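Local coordinates for glutamyl endopeptidase (Staphylococcus epidermidis, PDB 6PYM), which probably cleaves peptide bonds on the carbonyl side of glutamate, as a secreted serine endopeptidase of the S1B family, at residues A[33-38]-A[138-143]. The protein carries 1 engineered substitution. Numbering follows the deposited sequence.
Sequences YMSGSG and KPLATM
Leu140 reaches across to Tyr33 with one methyl: CD1 lies 3.5 Å from the phenol oxygen OH of Tyr33 and 3.8 Å from its CE1, meeting the ring obliquely. The second methyl is farther back, CD2 standing 4.1 Å from Tyr33 OH. Ser35 approaches the same CD1, its OG 4.3 Å away, a loose contact. The two main side chains arrive from opposite directions; Leu140 is extended from its backbone, with CG anti to N (chi1 -172°), which carries the branch out of its loop. That loop bends in a type II turn from Pro139 to Thr142, with Leu140 at the first of the two central positions. Pro139 O is gripped twice, by Thr142 N at 3.1 Å and by Thr142 OG1 at 2.7 Å, and the hydroxyl is also bonded to Trp144 NE1. The Tyr33 ring also stacks with Tyr26, while Phe24 of strand 22-27 touches both Ser35 and Leu140. The contact thus joins the start of strand 34-42 in the six-stranded barrel, and the residue just before it, to the loop between strands 128-133 and 143-154, bridging the two barrel halves of the chymotrypsin-like fold. With just 104 Å² buried, a methyl packed against a phenol and a serine hydroxyl, it rests on van der Waals packing at the surface, without directional bonds to fix the pair.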
ATOM      1  N   TYR A  33       2.362  15.596 -12.059  1.00 19.26           N
ATOM      2  CA  TYR A  33       2.226  14.923 -10.779  1.00 14.72           C
ATOM      3  C   TYR A  33       2.703  13.495 -10.940  1.00 16.81           C
ATOM      4  O   TYR A  33       2.771  12.956 -12.047  1.00 17.62           O
ATOM      5  CB  TYR A  33       0.777  14.944 -10.262  1.00 17.30           C
ATOM      6  CG  TYR A  33      -0.200  14.121 -11.085  1.00 17.57           C
ATOM      7  CD1 TYR A  33      -0.407  12.771 -10.817  1.00 17.28           C
ATOM      8  CD2 TYR A  33      -0.925  14.700 -12.119  1.00 19.77           C
ATOM      9  CE1 TYR A  33      -1.292  12.018 -11.566  1.00 20.13           C
ATOM     10  CE2 TYR A  33      -1.818  13.953 -12.870  1.00 19.90           C
ATOM     11  CZ  TYR A  33      -1.995  12.614 -12.590  1.00 23.49           C
ATOM     12  OH  TYR A  33      -2.881  11.867 -13.335  1.00 25.51           O
ATOM     13  N   MET A  34       3.027  12.886  -9.817  1.00 15.33           N
ATOM     14  CA  MET A  34       3.133  11.445  -9.753  1.00 15.24           C
ATOM     15  C   MET A  34       2.101  10.951  -8.753  1.00 13.15           C
ATOM     16  O   MET A  34       1.696  11.675  -7.836  1.00 13.88           O
ATOM     17  CB  MET A  34       4.522  11.005  -9.342  1.00 18.19           C
ATOM     18  CG  MET A  34       4.983  11.595  -8.052  1.00 19.17           C
ATOM     19  SD  MET A  34       6.673  11.091  -7.705  1.00 28.94           S
ATOM     20  CE  MET A  34       6.434   9.375  -7.246  1.00 19.71           C
ATOM     21  N   SER A  35       1.647   9.726  -8.953  1.00 11.90           N
ATOM     22  CA  SER A  35       0.697   9.143  -8.025  1.00 10.51           C
ATOM     23  C   SER A  35       1.143   7.742  -7.659  1.00 10.19           C
ATOM     24  O   SER A  35       1.888   7.086  -8.392  1.00 13.63           O
ATOM     25  CB  SER A  35      -0.738   9.152  -8.559  1.00 13.59           C
ATOM     26  OG  SER A  35      -0.929   8.203  -9.593  1.00 16.90           O
ATOM     27  N   GLY A  36       0.697   7.307  -6.490  1.00  9.52           N
ATOM     28  CA  GLY A  36       0.982   5.970  -6.033  1.00  9.30           C
ATOM     29  C   GLY A  36      -0.107   5.484  -5.111  1.00  7.51           C
ATOM     30  O   GLY A  36      -1.221   6.024  -5.101  1.00  8.90           O
ATOM     31  N   SER A  37       0.223   4.460  -4.335  1.00  7.26           N
ATOM     32  CA  SER A  37      -0.701   3.786  -3.443  1.00  7.17           C
ATOM     33  C   SER A  37      -0.034   3.591  -2.087  1.00  6.92           C
ATOM     34  O   SER A  37       1.181   3.734  -1.932  1.00  7.81           O
ATOM     35  CB  SER A  37      -1.090   2.423  -4.023  1.00  7.20           C
ATOM     36  OG  SER A  37      -1.640   2.551  -5.331  1.00  6.90           O
ATOM     37  N   GLY A  38      -0.839   3.217  -1.106  1.00  6.97           N
ATOM     38  CA  GLY A  38      -0.317   2.896   0.203  1.00  7.18           C
ATOM     39  C   GLY A  38      -1.404   2.280   1.047  1.00  6.49           C
ATOM     40  O   GLY A  38      -2.518   2.049   0.574  1.00  6.96           O
ATOM     41  N   LYS A 138      -6.045   3.360 -15.140  1.00 10.37           N
ATOM     42  CA  LYS A 138      -7.442   3.588 -14.842  1.00 10.49           C
ATOM     43  C   LYS A 138      -7.659   5.050 -14.488  1.00 10.08           C
ATOM     44  O   LYS A 138      -6.701   5.809 -14.316  1.00 11.08           O
ATOM     45  CB  LYS A 138      -7.863   2.662 -13.697  1.00  9.77           C
ATOM     46  CG  LYS A 138      -7.536   1.193 -13.951  1.00 10.65           C
ATOM     47  CD  LYS A 138      -8.198   0.639 -15.206  1.00 11.12           C
ATOM     48  CE  LYS A 138      -8.115  -0.875 -15.203  1.00 13.32           C
ATOM     49  NZ  LYS A 138      -8.692  -1.491 -16.426  1.00 17.57           N
ATOM     50  N   PRO A 139      -8.914   5.496 -14.374  1.00 10.86           N
ATOM     51  CA  PRO A 139      -9.143   6.906 -14.044  1.00 12.31           C
ATOM     52  C   PRO A 139      -8.519   7.252 -12.700  1.00 11.25           C
ATOM     53  O   PRO A 139      -8.443   6.418 -11.784  1.00 10.07           O
ATOM     54  CB  PRO A 139     -10.671   7.023 -14.010  1.00 13.04           C
ATOM     55  CG  PRO A 139     -11.144   5.933 -14.919  1.00 13.52           C
ATOM     56  CD  PRO A 139     -10.179   4.800 -14.676  1.00 11.98           C
ATOM     57  N   LEU A 140      -8.047   8.493 -12.595  1.00 11.05           N
ATOM     58  CA  LEU A 140      -7.271   8.910 -11.436  1.00 11.47           C
ATOM     59  C   LEU A 140      -8.037   8.644 -10.145  1.00 10.55           C
ATOM     60  O   LEU A 140      -9.240   8.910 -10.048  1.00 10.44           O
ATOM     61  CB  LEU A 140      -6.919  10.393 -11.546  1.00 13.06           C
ATOM     62  CG  LEU A 140      -5.951  10.942 -10.494  1.00 14.31           C
ATOM     63  CD1 LEU A 140      -4.575  10.318 -10.636  1.00 15.01           C
ATOM     64  CD2 LEU A 140      -5.872  12.460 -10.584  1.00 17.72           C
ATOM     65  N   ALA A 141      -7.333   8.081  -9.164  1.00  9.76           N
ATOM     66  CA  ALA A 141      -7.855   7.857  -7.820  1.00  9.81           C
ATOM     67  C   ALA A 141      -8.970   6.823  -7.764  1.00  8.99           C
ATOM     68  O   ALA A 141      -9.757   6.822  -6.812  1.00  9.21           O
ATOM     69  CB  ALA A 141      -8.264   9.165  -7.131  1.00 10.76           C
ATOM     70  N   THR A 142      -9.052   5.926  -8.748  1.00  9.08           N
ATOM     71  CA  THR A 142      -9.960   4.792  -8.670  1.00  8.91           C
ATOM     72  C   THR A 142      -9.228   3.561  -8.146  1.00  7.50           C
ATOM     73  O   THR A 142      -8.079   3.295  -8.517  1.00  7.86           O
ATOM     74  CB  THR A 142     -10.659   4.487 -10.003  1.00  8.82           C
ATOM     75  OG1 THR A 142      -9.698   4.176 -11.035  1.00  9.59           O
ATOM     76  CG2 THR A 142     -11.536   5.668 -10.438  1.00 11.10           C
ATOM     77  N   MET A 143      -9.897   2.829  -7.262  1.00  7.70           N
ATOM     78  CA  MET A 143      -9.297   1.698  -6.565  1.00  7.78           C
ATOM     79  C   MET A 143      -9.626   0.405  -7.302  1.00  7.12           C
ATOM     80  O   MET A 143     -10.790   0.173  -7.663  1.00  7.98           O
ATOM     81  CB  MET A 143      -9.829   1.640  -5.133  1.00  7.68           C
ATOM     82  CG  MET A 143      -9.142   0.583  -4.291  1.00  8.47           C
ATOM     83  SD  MET A 143      -9.912   0.240  -2.693  1.00  8.27           S
ATOM     84  CE  MET A 143      -9.774   1.828  -1.862  1.00  9.20           C
TER